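Local coordinates for glycosyl hydrolases family 2, sugar binding domain protein (Bacteroides uniformis str. 3978 T3 ii, PDB 6D1P) that probably hydrolyses O-glycosidic bonds of beta-glucuronides, as a family 2 glycoside hydrolase of a human gut bacterium, at residues 89-94 with 119-124; 408-413 with 421-426; 453-458 with 474-479; 614-619 with 664-669; 651-654 with 659-662. All blocks are in the same frame, centred on the assembly; numbering follows the deposited sequence.

Along the chain, contact 1 comes first, in the sugar-binding domain, where strands 89-96 and 117-122 belong to one antiparallel sheet. Contacts 2 and 3 follow in the TIM barrel, their centres about 9 Å apart; strand 420-432 leads into helix 440-457, and Trp423 of contact 2 reaches Asp458 of contact 3. Contact 4 ties helix 609-617 to the end of strand 659-665, and contact 5 is nested inside the loop it closes, sharing that strand about 16 Å away, centre to centre. Contacts 1 and 5 lie about 65 Å apart between centres, so the set samples a chain built of separate domains, with contact 4 joining the barrel region to the following beta domain.

Contact 1 (89-94 with 119-124)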
# COMPACT_ATOMS: atom_id res chain seq x y z
N PRO A 89 -0.79 -2.82 -9.29
CA PRO A 89 -1.75 -2.20 -10.20
C PRO A 89 -2.44 -0.97 -9.61
O PRO A 89 -2.47 -0.76 -8.39
CB PRO A 89 -2.76 -3.34 -10.43
CG PRO A 89 -2.79 -4.04 -9.07
CD PRO A 89 -1.34 -4.01 -8.61
N GLY A 90 -2.98 -0.15 -10.50
CA GLY A 90 -3.76 1.01 -10.14
C GLY A 90 -4.57 1.43 -11.35
O GLY A 90 -4.27 1.02 -12.47
N TRP A 91 -5.60 2.24 -11.11
CA TRP A 91 -6.57 2.56 -12.15
C TRP A 91 -6.79 4.06 -12.27
O TRP A 91 -6.85 4.77 -11.27
CB TRP A 91 -7.93 1.91 -11.86
CG TRP A 91 -8.08 0.44 -12.22
CD1 TRP A 91 -7.84 -0.64 -11.41
CD2 TRP A 91 -8.56 -0.09 -13.46
NE1 TRP A 91 -8.13 -1.80 -12.08
CE2 TRP A 91 -8.57 -1.49 -13.34
CE3 TRP A 91 -8.98 0.49 -14.67
CZ2 TRP A 91 -8.97 -2.32 -14.38
CZ3 TRP A 91 -9.38 -0.34 -15.70
CH2 TRP A 91 -9.38 -1.73 -15.55
N TYR A 92 -6.98 4.54 -13.50
CA TYR A 92 -7.41 5.90 -13.76
C TYR A 92 -8.74 5.89 -14.51
O TYR A 92 -9.02 4.97 -15.27
CB TYR A 92 -6.39 6.67 -14.61
CG TYR A 92 -5.02 6.79 -14.02
CD1 TYR A 92 -4.07 5.78 -14.18
CD2 TYR A 92 -4.63 7.95 -13.37
CE1 TYR A 92 -2.78 5.92 -13.68
CE2 TYR A 92 -3.36 8.09 -12.87
CZ TYR A 92 -2.44 7.07 -13.02
OH TYR A 92 -1.17 7.23 -12.51
N ARG A 93 -9.55 6.94 -14.30
CA ARG A 93 -10.80 7.05 -15.04
C ARG A 93 -11.21 8.51 -15.18
O ARG A 93 -10.90 9.34 -14.31
CB ARG A 93 -11.94 6.27 -14.38
CG ARG A 93 -12.32 6.76 -13.00
CD ARG A 93 -13.41 5.87 -12.38
NE ARG A 93 -13.88 6.41 -11.11
CZ ARG A 93 -14.60 5.73 -10.22
NH1 ARG A 93 -14.96 4.47 -10.44
NH2 ARG A 93 -14.96 6.32 -9.10
N THR A 94 -11.89 8.81 -16.28
CA THR A 94 -12.37 10.17 -16.54
C THR A 94 -13.46 10.14 -17.61
O THR A 94 -13.80 9.09 -18.17
CB THR A 94 -11.25 11.11 -16.98
OG1 THR A 94 -11.78 12.43 -17.00
CG2 THR A 94 -10.79 10.77 -18.40
N GLU A 119 -3.35 -0.91 -19.75
CA GLU A 119 -4.54 -1.37 -20.46
C GLU A 119 -5.55 -0.23 -20.56
O GLU A 119 -5.79 0.49 -19.58
CB GLU A 119 -5.19 -2.57 -19.76
CG GLU A 119 -4.31 -3.79 -19.62
CD GLU A 119 -4.98 -4.92 -18.83
OE1 GLU A 119 -6.14 -4.75 -18.40
OE2 GLU A 119 -4.35 -5.99 -18.65
N VAL A 120 -6.14 -0.07 -21.74
CA VAL A 120 -6.99 1.07 -22.07
C VAL A 120 -8.42 0.58 -22.33
O VAL A 120 -8.63 -0.33 -23.14
CB VAL A 120 -6.46 1.83 -23.29
CG1 VAL A 120 -7.21 3.13 -23.46
CG2 VAL A 120 -4.98 2.07 -23.13
N TYR A 121 -9.40 1.23 -21.70
CA TYR A 121 -10.79 0.84 -21.83
C TYR A 121 -11.64 2.04 -22.21
O TYR A 121 -11.50 3.11 -21.63
CB TYR A 121 -11.33 0.26 -20.52
CG TYR A 121 -10.66 -1.02 -20.07
CD1 TYR A 121 -9.42 -1.00 -19.43
CD2 TYR A 121 -11.30 -2.24 -20.24
CE1 TYR A 121 -8.82 -2.18 -19.00
CE2 TYR A 121 -10.71 -3.42 -19.81
CZ TYR A 121 -9.48 -3.39 -19.20
OH TYR A 121 -8.91 -4.58 -18.78
N VAL A 122 -12.50 1.85 -23.21
CA VAL A 122 -13.67 2.70 -23.44
C VAL A 122 -14.87 1.99 -22.83
O VAL A 122 -15.20 0.86 -23.23
CB VAL A 122 -13.89 2.95 -24.94
CG1 VAL A 122 -15.27 3.58 -25.18
CG2 VAL A 122 -12.78 3.80 -25.55
N TYR A 123 -15.52 2.63 -21.86
CA TYR A 123 -16.55 1.96 -21.08
C TYR A 123 -16.08 0.57 -20.67
O TYR A 123 -15.04 0.45 -20.01
CB TYR A 123 -17.87 1.92 -21.86
CG TYR A 123 -19.06 1.52 -21.03
CD1 TYR A 123 -19.95 0.55 -21.48
CD2 TYR A 123 -19.29 2.10 -19.78
CE1 TYR A 123 -21.05 0.16 -20.71
CE2 TYR A 123 -20.39 1.72 -19.01
CZ TYR A 123 -21.26 0.75 -19.48
OH TYR A 123 -22.35 0.36 -18.73
N THR A 124 -16.77 -0.50 -21.07
CA THR A 124 -16.42 -1.84 -20.61
C THR A 124 -15.64 -2.64 -21.64
O THR A 124 -15.55 -3.86 -21.51
CB THR A 124 -17.67 -2.62 -20.22
OG1 THR A 124 -18.46 -2.86 -21.40
CG2 THR A 124 -18.47 -1.85 -19.21
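Trp91 and Tyr121 meet ring to ring above one side of the sheet, and that meeting is essentially the whole contact. The outer rim of the indole does the touching, with Trp91 CH2 3.5 Å from Tyr121 CE1 and Trp91 CZ3 3.8 Å from Tyr121 CD1. The planes are inclined at 43° and the six-membered rings have centroids 5.4 Å apart, an oblique pairing. Tyr121, with CG anti to the carbonyl carbon (chi1 -63°), brings its ring towards Trp91. Their strands are not neighbours: strand 162-169 runs between them, and the rings converge from its two flanks, with Ile45 of helix 45-49 packing on both.

The polar bonds sit at the margins. Tyr121 OH donates to Glu119 OE1 at 2.8 Å, meeting that oxygen nearly along its C-O axis, while Trp91 NE1 is bonded to Asp41. Each aromatic residue therefore turns its polar atom to a carboxylate outside the ring contact and offers carbon to the other, so the sugar-binding domain gains an apolar junction across its sheet whose rings are pinned by hydrogen bonds at their far ends.

Contact 2 (408-413 with 421-426)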
# COMPACT_ATOMS: atom_id res chain seq x y z
N THR A 408 13.25 -1.03 -31.46
CA THR A 408 12.58 -0.58 -32.68
C THR A 408 11.83 0.73 -32.44
O THR A 408 11.95 1.68 -33.22
CB THR A 408 11.63 -1.67 -33.17
OG1 THR A 408 12.40 -2.84 -33.48
CG2 THR A 408 10.85 -1.23 -34.38
N ASN A 409 11.06 0.80 -31.35
CA ASN A 409 10.28 2.00 -31.06
C ASN A 409 11.19 3.18 -30.77
O ASN A 409 10.95 4.30 -31.24
CB ASN A 409 9.34 1.75 -29.88
CG ASN A 409 8.13 0.91 -30.25
OD1 ASN A 409 7.79 0.78 -31.41
ND2 ASN A 409 7.47 0.34 -29.24
N MET A 410 12.25 2.97 -29.99
CA MET A 410 13.14 4.07 -29.64
C MET A 410 13.78 4.68 -30.88
O MET A 410 13.82 5.91 -31.03
CB MET A 410 14.23 3.57 -28.69
CG MET A 410 15.01 4.68 -28.06
SD MET A 410 16.38 4.04 -27.11
CE MET A 410 17.26 3.16 -28.39
N ILE A 411 14.28 3.84 -31.78
CA ILE A 411 14.93 4.31 -32.99
C ILE A 411 13.92 4.97 -33.91
O ILE A 411 14.13 6.09 -34.40
CB ILE A 411 15.66 3.15 -33.68
CG1 ILE A 411 16.91 2.77 -32.88
CG2 ILE A 411 16.00 3.52 -35.11
CD1 ILE A 411 17.49 1.45 -33.30
N GLU A 412 12.80 4.31 -34.16
CA GLU A 412 11.82 4.88 -35.08
C GLU A 412 11.24 6.19 -34.56
O GLU A 412 10.98 7.10 -35.35
CB GLU A 412 10.71 3.87 -35.37
CG GLU A 412 11.10 2.88 -36.47
CD GLU A 412 10.05 1.82 -36.72
OE1 GLU A 412 9.05 1.78 -35.96
OE2 GLU A 412 10.24 1.02 -37.66
N GLN A 413 11.07 6.31 -33.24
CA GLN A 413 10.43 7.48 -32.66
C GLN A 413 11.37 8.66 -32.46
O GLN A 413 10.91 9.79 -32.38
CB GLN A 413 9.76 7.10 -31.33
CG GLN A 413 8.44 6.33 -31.52
CD GLN A 413 7.97 5.57 -30.28
OE1 GLN A 413 8.30 5.91 -29.15
NE2 GLN A 413 7.19 4.53 -30.50
N ILE A 421 23.31 10.60 -31.27
CA ILE A 421 24.38 9.94 -32.01
C ILE A 421 24.59 8.49 -31.58
O ILE A 421 25.23 7.73 -32.33
CB ILE A 421 25.69 10.73 -31.89
CG1 ILE A 421 26.05 10.93 -30.43
CG2 ILE A 421 25.55 12.07 -32.54
CD1 ILE A 421 27.40 11.46 -30.22
N LEU A 422 24.08 8.05 -30.43
CA LEU A 422 24.34 6.71 -29.96
C LEU A 422 23.04 6.05 -29.52
O LEU A 422 22.31 6.61 -28.69
CB LEU A 422 25.34 6.70 -28.81
CG LEU A 422 26.79 7.00 -29.21
CD1 LEU A 422 27.64 7.25 -27.98
CD2 LEU A 422 27.39 5.89 -30.07
N TRP A 423 22.75 4.88 -30.10
CA TRP A 423 21.74 3.97 -29.58
C TRP A 423 22.42 2.96 -28.67
O TRP A 423 23.28 2.19 -29.13
CB TRP A 423 21.02 3.24 -30.71
CG TRP A 423 20.33 4.08 -31.74
CD1 TRP A 423 20.48 4.00 -33.09
CD2 TRP A 423 19.36 5.12 -31.51
NE1 TRP A 423 19.67 4.92 -33.72
CE2 TRP A 423 18.97 5.61 -32.77
CE3 TRP A 423 18.77 5.66 -30.36
CZ2 TRP A 423 18.04 6.64 -32.91
CZ3 TRP A 423 17.84 6.67 -30.50
CH2 TRP A 423 17.48 7.15 -31.77
N GLY A 424 22.05 2.95 -27.40
CA GLY A 424 22.57 1.95 -26.47
C GLY A 424 21.71 0.69 -26.45
O GLY A 424 20.48 0.77 -26.51
N LEU A 425 22.36 -0.47 -26.36
CA LEU A 425 21.64 -1.74 -26.40
C LEU A 425 21.43 -2.37 -25.03
O LEU A 425 20.60 -3.27 -24.90
CB LEU A 425 22.35 -2.74 -27.31
CG LEU A 425 22.75 -2.19 -28.68
CD1 LEU A 425 23.63 -3.20 -29.43
CD2 LEU A 425 21.53 -1.81 -29.51
N GLY A 426 22.15 -1.93 -24.01
CA GLY A 426 21.94 -2.47 -22.68
C GLY A 426 22.98 -1.93 -21.73
O GLY A 426 23.97 -1.32 -22.14
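Trp423 takes chi1 -58°, with CG anti to the carbonyl carbon, which stands its indole up from strand 420-432 against helix 397-414; Met410 answers from the helix with a chain that runs extended until chi3 (59°) bends CE towards the ring. Met410 CE then lies 3.5 Å from Trp423 CE3, the methionine and the indole running alongside each other and pointing opposite ways. Its sulfur makes an oblique Met-aromatic contact, SD 5.4 Å from the centroid of the six-membered ring. The next residue, Ile411, covers a face of the indole: CG1 sits 3.5 Å from the centroid of the five-membered ring and only 9° off its normal, a CH-pi contact, while Ile411 CD1 comes within 3.9 Å of Trp423 CD1.

Helix and strand run nearly antiparallel, as befits the beta-alpha-beta unit 382-386, 397-414, 420-432 of the TIM barrel. The indole N-H is used outside this contact, by Asp458 OD2 just past the end of helix 440-457. With a serine in place of Trp423, the Ile411 methylene would probably lose the surface it rests on and Asp458 OD2 its indole donor. The contact itself is thus made by apolar carbon and sulfur between helix and strand, while the one polar atom of the ring is satisfied by the carboxylate of Asp458.

Contact 3 (453-458 with 474-479)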
# COMPACT_ATOMS: atom_id res chain seq x y z
N LEU A 453 20.01 -5.43 -35.54
CA LEU A 453 18.70 -4.81 -35.71
C LEU A 453 18.81 -3.29 -35.75
O LEU A 453 18.20 -2.64 -36.60
CB LEU A 453 17.75 -5.26 -34.58
CG LEU A 453 16.33 -4.70 -34.54
CD1 LEU A 453 15.66 -4.91 -35.87
CD2 LEU A 453 15.47 -5.35 -33.42
N ALA A 454 19.61 -2.72 -34.85
CA ALA A 454 19.81 -1.27 -34.84
C ALA A 454 20.49 -0.80 -36.12
O ALA A 454 20.04 0.15 -36.77
CB ALA A 454 20.63 -0.87 -33.61
N HIS A 455 21.59 -1.45 -36.51
CA HIS A 455 22.26 -1.02 -37.73
C HIS A 455 21.37 -1.22 -38.94
O HIS A 455 21.47 -0.45 -39.90
CB HIS A 455 23.61 -1.72 -37.88
CG HIS A 455 24.74 -0.88 -37.40
ND1 HIS A 455 25.65 -0.29 -38.25
CD2 HIS A 455 25.06 -0.46 -36.15
CE1 HIS A 455 26.51 0.43 -37.55
NE2 HIS A 455 26.17 0.35 -36.27
N ARG A 456 20.47 -2.20 -38.91
CA ARG A 456 19.57 -2.35 -40.04
C ARG A 456 18.52 -1.26 -40.04
O ARG A 456 18.15 -0.74 -41.10
CB ARG A 456 18.92 -3.73 -40.02
CG ARG A 456 18.09 -4.07 -41.23
CD ARG A 456 17.29 -5.34 -40.96
NE ARG A 456 16.00 -5.05 -40.33
CZ ARG A 456 15.44 -5.78 -39.36
NH1 ARG A 456 16.07 -6.85 -38.88
NH2 ARG A 456 14.26 -5.44 -38.86
N LEU A 457 18.04 -0.87 -38.86
CA LEU A 457 17.01 0.15 -38.79
C LEU A 457 17.57 1.53 -39.07
O LEU A 457 16.91 2.35 -39.73
CB LEU A 457 16.32 0.13 -37.42
CG LEU A 457 15.26 -0.90 -37.03
CD1 LEU A 457 14.58 -0.41 -35.76
CD2 LEU A 457 14.23 -1.14 -38.11
N ASP A 458 18.76 1.84 -38.56
CA ASP A 458 19.32 3.18 -38.67
C ASP A 458 20.83 3.09 -38.89
O ASP A 458 21.62 3.16 -37.94
CB ASP A 458 19.01 4.04 -37.45
CG ASP A 458 19.67 5.42 -37.51
OD1 ASP A 458 20.03 5.90 -38.61
OD2 ASP A 458 19.85 6.03 -36.43
N ILE A 474 31.06 -6.42 -29.92
CA ILE A 474 29.91 -6.52 -30.82
C ILE A 474 29.49 -5.15 -31.33
O ILE A 474 29.20 -4.99 -32.51
CB ILE A 474 28.75 -7.26 -30.13
CG1 ILE A 474 29.00 -8.76 -30.08
CG2 ILE A 474 27.43 -6.99 -30.84
CD1 ILE A 474 28.08 -9.49 -29.09
N VAL A 475 29.43 -4.16 -30.44
CA VAL A 475 28.87 -2.85 -30.77
C VAL A 475 29.90 -1.92 -31.40
O VAL A 475 31.10 -2.24 -31.46
CB VAL A 475 28.30 -2.17 -29.52
CG1 VAL A 475 27.20 -3.00 -28.92
CG2 VAL A 475 29.42 -1.94 -28.51
N ASP A 476 29.46 -0.74 -31.83
CA ASP A 476 30.41 0.22 -32.37
C ASP A 476 31.23 0.88 -31.27
O ASP A 476 32.46 0.95 -31.36
CB ASP A 476 29.68 1.25 -33.22
CG ASP A 476 28.91 0.61 -34.34
OD1 ASP A 476 29.54 -0.14 -35.14
OD2 ASP A 476 27.68 0.83 -34.42
N VAL A 477 30.58 1.35 -30.19
CA VAL A 477 31.26 2.09 -29.14
C VAL A 477 31.02 1.42 -27.79
O VAL A 477 29.90 1.00 -27.48
CB VAL A 477 30.79 3.56 -29.11
CG1 VAL A 477 31.54 4.32 -28.05
CG2 VAL A 477 31.01 4.22 -30.48
N TYR A 478 32.07 1.34 -26.98
CA TYR A 478 32.02 0.57 -25.75
C TYR A 478 32.48 1.40 -24.57
O TYR A 478 33.45 2.17 -24.67
CB TYR A 478 32.89 -0.68 -25.84
CG TYR A 478 32.84 -1.47 -24.56
CD1 TYR A 478 31.72 -2.21 -24.25
CD2 TYR A 478 33.89 -1.44 -23.66
CE1 TYR A 478 31.64 -2.93 -23.08
CE2 TYR A 478 33.82 -2.16 -22.47
CZ TYR A 478 32.68 -2.90 -22.19
OH TYR A 478 32.55 -3.63 -21.03
N SER A 479 31.78 1.23 -23.44
CA SER A 479 32.16 1.82 -22.16
C SER A 479 32.41 0.71 -21.16
O SER A 479 31.51 -0.12 -20.93
CB SER A 479 31.07 2.76 -21.64
OG SER A 479 31.43 3.27 -20.37
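His455 turns an edge of its imidazole, not a face, to Asp476: carboxylate oxygen OD2 lies near the ring plane beside NE2, while the ring of His451, one turn earlier in the helix, also meets the His455 ring. The two residues bridge neighbouring pieces of the TIM barrel, His455 near the C-terminal end of helix 440-457 and Asp476 just ahead of strand 477-479. This is a His-carboxylate hydrogen bond with His455 NE2 as donor to Asp476 OD2. The modelled separation of 2.4 Å is very short, and at this resolution its exact value is doubtful. The bond is moderately bent, 152° at the hydrogen, and the imidazole and carboxylate planes are turned 55° apart.

Asp476 sets CG anti to its carbonyl carbon (chi1 -58°), which brings the carboxylate out towards the helix. OD2 also accepts the backbone N-H of Thr463 in strand 462-466, so a single oxygen links helix, strand and the residue just before strand 477-479. A leucine at Asp476 would probably leave both His455 NE2 and the Thr463 N-H without that acceptor. The carboxylate, together with the nearby helix C-terminus, may favour a protonated imidazole. The second oxygen stands farther back: Asp476 OD1 is 3.6 Å from His455 NE2 and 3.9 Å from His455 CE1.

Contact 4 (614-619 with 664-669); sequences QSYWSS and KKRNSQ
Arg666 brings the NH2 corner of its guanidinium over the centre of the Tyr616 ring, 3.8 Å from CD1. The group stands on edge, its plane 84° from that of the ring, and CZ is 5.1 Å from the ring centroid, so the cation-pi attraction is weak at most. Ser668 flanks the same phenol, its OG 3.6 Å from Tyr616 CE1. Arg666 NH2 is 3.5 Å from Ser615 O, close by but without a direct bond; its link to that residue runs through a water, which accepts from Arg666 NH2 at 2.8 Å and donates to Ser615 OG at 2.9 Å. Ser615 OG is also hydrogen-bonded to Val612 O within the helix.

The next shell fixes the guanidinium. With CG anti to the backbone N (chi1 -168°), the arginine chain stays extended to NE, long enough to bring its head up to the helix. NH1 donates back to Ser668 OG in its own segment at 2.9 Å, with the oxygen 21° out of the guanidinium plane, and NE to the carbonyl of Ser647 in strand 641-647. Farther out, Glu565 bonds Ser668 OG and Asp558 bonds Tyr616 OH, while Asn667 OD1 accepts from Gln669 N in an Asx turn round Ser668. Helix 609-617 and the end of strand 659-665 are therefore joined mainly by an arginine whose three nitrogens are each engaged, with a water and an aromatic face completing the junction.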
# COMPACT_ATOMS: atom_id res chain seq x y z
N GLN A 614 30.96 23.70 -13.78
CA GLN A 614 30.66 24.91 -14.53
C GLN A 614 31.94 25.70 -14.79
O GLN A 614 32.15 26.19 -15.90
CB GLN A 614 29.64 25.76 -13.79
CG GLN A 614 29.05 26.92 -14.61
CD GLN A 614 27.93 27.65 -13.86
OE1 GLN A 614 28.11 28.09 -12.72
NE2 GLN A 614 26.76 27.74 -14.49
N SER A 615 32.81 25.77 -13.79
CA SER A 615 34.04 26.53 -13.93
C SER A 615 34.95 25.95 -15.01
O SER A 615 35.76 26.68 -15.58
CB SER A 615 34.78 26.59 -12.60
OG SER A 615 35.28 25.32 -12.26
N TYR A 616 34.81 24.65 -15.31
CA TYR A 616 35.63 24.00 -16.34
C TYR A 616 34.97 23.98 -17.70
O TYR A 616 35.66 23.98 -18.72
CB TYR A 616 35.93 22.56 -15.93
CG TYR A 616 37.17 22.32 -15.10
CD1 TYR A 616 38.40 22.10 -15.70
CD2 TYR A 616 37.11 22.27 -13.71
CE1 TYR A 616 39.55 21.86 -14.95
CE2 TYR A 616 38.25 22.03 -12.94
CZ TYR A 616 39.47 21.82 -13.58
OH TYR A 616 40.62 21.57 -12.85
N TRP A 617 33.64 23.98 -17.75
CA TRP A 617 32.94 23.69 -18.99
C TRP A 617 32.19 24.87 -19.57
O TRP A 617 32.01 24.93 -20.79
CB TRP A 617 31.93 22.54 -18.77
CG TRP A 617 32.55 21.19 -18.64
CD1 TRP A 617 33.89 20.88 -18.70
CD2 TRP A 617 31.86 19.95 -18.44
NE1 TRP A 617 34.06 19.52 -18.55
CE2 TRP A 617 32.83 18.93 -18.39
CE3 TRP A 617 30.50 19.60 -18.31
CZ2 TRP A 617 32.50 17.58 -18.20
CZ3 TRP A 617 30.17 18.25 -18.12
CH2 TRP A 617 31.17 17.27 -18.07
N SER A 618 31.72 25.77 -18.72
CA SER A 618 30.90 26.87 -19.19
C SER A 618 31.77 27.95 -19.82
O SER A 618 32.86 28.26 -19.32
CB SER A 618 30.10 27.47 -18.04
OG SER A 618 29.22 28.46 -18.53
N SER A 619 31.28 28.53 -20.93
CA SER A 619 31.91 29.71 -21.51
C SER A 619 31.46 31.00 -20.84
O SER A 619 32.07 32.05 -21.07
CB SER A 619 31.64 29.76 -23.02
OG SER A 619 30.31 29.36 -23.33
N LYS A 664 45.30 35.92 -8.30
CA LYS A 664 45.90 34.68 -8.80
C LYS A 664 45.33 34.36 -10.17
O LYS A 664 44.21 34.75 -10.52
CB LYS A 664 45.71 33.51 -7.85
CG LYS A 664 46.49 33.66 -6.57
CD LYS A 664 46.48 32.39 -5.74
CE LYS A 664 47.24 32.58 -4.44
NZ LYS A 664 47.28 31.35 -3.60
N LYS A 665 46.15 33.68 -10.96
CA LYS A 665 45.80 33.36 -12.34
C LYS A 665 45.26 31.94 -12.39
O LYS A 665 45.72 31.06 -11.65
CB LYS A 665 47.02 33.52 -13.25
CG LYS A 665 46.71 33.27 -14.73
CD LYS A 665 47.95 33.42 -15.65
CE LYS A 665 48.35 32.09 -16.33
NZ LYS A 665 49.19 31.20 -15.46
N ARG A 666 44.26 31.74 -13.23
CA ARG A 666 43.62 30.44 -13.35
C ARG A 666 44.49 29.51 -14.19
O ARG A 666 44.92 29.86 -15.30
CB ARG A 666 42.22 30.57 -13.95
CG ARG A 666 41.40 29.27 -13.82
CD ARG A 666 40.16 29.24 -14.71
NE ARG A 666 39.46 27.96 -14.58
CZ ARG A 666 39.78 26.85 -15.25
NH1 ARG A 666 40.78 26.85 -16.12
NH2 ARG A 666 39.09 25.74 -15.04
N ASN A 667 44.73 28.31 -13.66
CA ASN A 667 45.53 27.30 -14.36
C ASN A 667 44.95 25.92 -14.01
O ASN A 667 45.21 25.40 -12.92
CB ASN A 667 47.00 27.42 -13.96
CG ASN A 667 47.85 26.33 -14.56
OD1 ASN A 667 47.41 25.60 -15.45
ND2 ASN A 667 49.08 26.21 -14.06
N SER A 668 44.21 25.34 -14.97
CA SER A 668 43.56 24.04 -14.77
C SER A 668 44.49 23.00 -14.16
O SER A 668 44.08 22.25 -13.26
CB SER A 668 43.02 23.52 -16.10
OG SER A 668 41.85 24.20 -16.54
N GLN A 669 45.75 22.95 -14.62
CA GLN A 669 46.70 21.93 -14.18
C GLN A 669 47.22 22.14 -12.77
O GLN A 669 47.87 21.23 -12.23
CB GLN A 669 47.89 21.86 -15.15
CG GLN A 669 47.51 21.39 -16.54
CD GLN A 669 46.65 20.13 -16.49
OE1 GLN A 669 47.00 19.14 -15.84
NE2 GLN A 669 45.50 20.18 -17.18
O HOH W 1 38.19 25.56 -12.35

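Contact 5 (651-654 with 659-662); sequences EVEL and VSQG
Leu654 and Gln661 join the two strands through the backbone: Gln661 N donates to Leu654 O at 2.8 Å with an angle of 163° at the hydrogen, and the short strand segments, inclined at 140°, are strongly twisted from simple antiparallel. On the Gly662 side the approach is looser, with Glu653 CA directing its hydrogen at Gly662 O over 3.6 Å. Glycine suits this place, because at its backbone angles a CB would collide with the carbonyl oxygen of Gln661.

Among the side chains, Leu654 and Gln661 come together at their roots, CB to CB 4.3 Å, and Gln661 CB also lies 3.7 Å from Leu654 O. Both pack on Trp678 of strand 677-680, which gives this pair an aromatic floor. Glu653, with CG anti to the backbone N and the chain extended beyond it, reaches alongside Ser660; the oxygens there are modelled too close for their arrangement to be trusted. Glu653 OE2 has a weak hydrogen bond to Tyr694.

Together the segments form part of the beta hairpin 651-656/659-665, which closes one edge of a mixed five-stranded sheet in the DUF4982 domain, an arrangement consistent with the immunoglobulin-like folds of its clan.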
# COMPACT_ATOMS: atom_id res chain seq x y z
N GLU A 651 41.58 35.67 -13.91
CA GLU A 651 42.17 36.13 -12.67
C GLU A 651 41.09 36.31 -11.63
O GLU A 651 39.99 36.79 -11.93
CB GLU A 651 42.91 37.46 -12.82
CG GLU A 651 44.42 37.34 -12.94
CD GLU A 651 45.09 38.71 -12.97
OE1 GLU A 651 45.98 38.96 -12.13
OE2 GLU A 651 44.71 39.54 -13.84
N VAL A 652 41.42 35.96 -10.39
CA VAL A 652 40.49 36.01 -9.28
C VAL A 652 41.25 36.55 -8.09
O VAL A 652 42.35 36.07 -7.79
CB VAL A 652 39.89 34.63 -8.95
CG1 VAL A 652 39.14 34.68 -7.63
CG2 VAL A 652 39.00 34.16 -10.08
N GLU A 653 40.68 37.52 -7.41
CA GLU A 653 41.25 38.03 -6.18
C GLU A 653 40.35 37.66 -5.00
O GLU A 653 39.12 37.82 -5.07
CB GLU A 653 41.45 39.55 -6.25
CG GLU A 653 42.06 40.11 -4.97
CD GLU A 653 42.66 41.49 -5.13
OE1 GLU A 653 43.49 41.84 -4.26
OE2 GLU A 653 42.32 42.21 -6.12
N LEU A 654 40.98 37.18 -3.93
CA LEU A 654 40.30 36.79 -2.72
C LEU A 654 40.49 37.87 -1.67
O LEU A 654 41.57 38.45 -1.55
CB LEU A 654 40.83 35.45 -2.20
CG LEU A 654 39.99 34.84 -1.08
CD1 LEU A 654 38.68 34.33 -1.65
CD2 LEU A 654 40.76 33.74 -0.35
N VAL A 659 40.75 42.21 3.98
CA VAL A 659 42.17 42.17 3.63
C VAL A 659 42.37 41.33 2.37
O VAL A 659 42.14 40.11 2.38
CB VAL A 659 42.99 41.60 4.79
CG1 VAL A 659 44.47 41.57 4.41
CG2 VAL A 659 42.73 42.39 6.05
N SER A 660 42.84 41.97 1.29
CA SER A 660 43.18 41.25 0.07
C SER A 660 44.23 40.17 0.34
O SER A 660 45.19 40.39 1.09
CB SER A 660 43.68 42.20 -1.01
OG SER A 660 44.13 41.47 -2.15
N GLN A 661 44.04 39.00 -0.27
CA GLN A 661 44.94 37.87 -0.11
C GLN A 661 45.73 37.56 -1.37
O GLN A 661 46.50 36.59 -1.39
CB GLN A 661 44.15 36.63 0.33
CG GLN A 661 43.37 36.84 1.62
CD GLN A 661 44.26 37.15 2.82
OE1 GLN A 661 44.20 38.24 3.40
NE2 GLN A 661 45.08 36.18 3.21
N GLY A 662 45.57 38.36 -2.43
CA GLY A 662 46.33 38.18 -3.65
C GLY A 662 45.48 37.91 -4.87
O GLY A 662 44.47 37.20 -4.81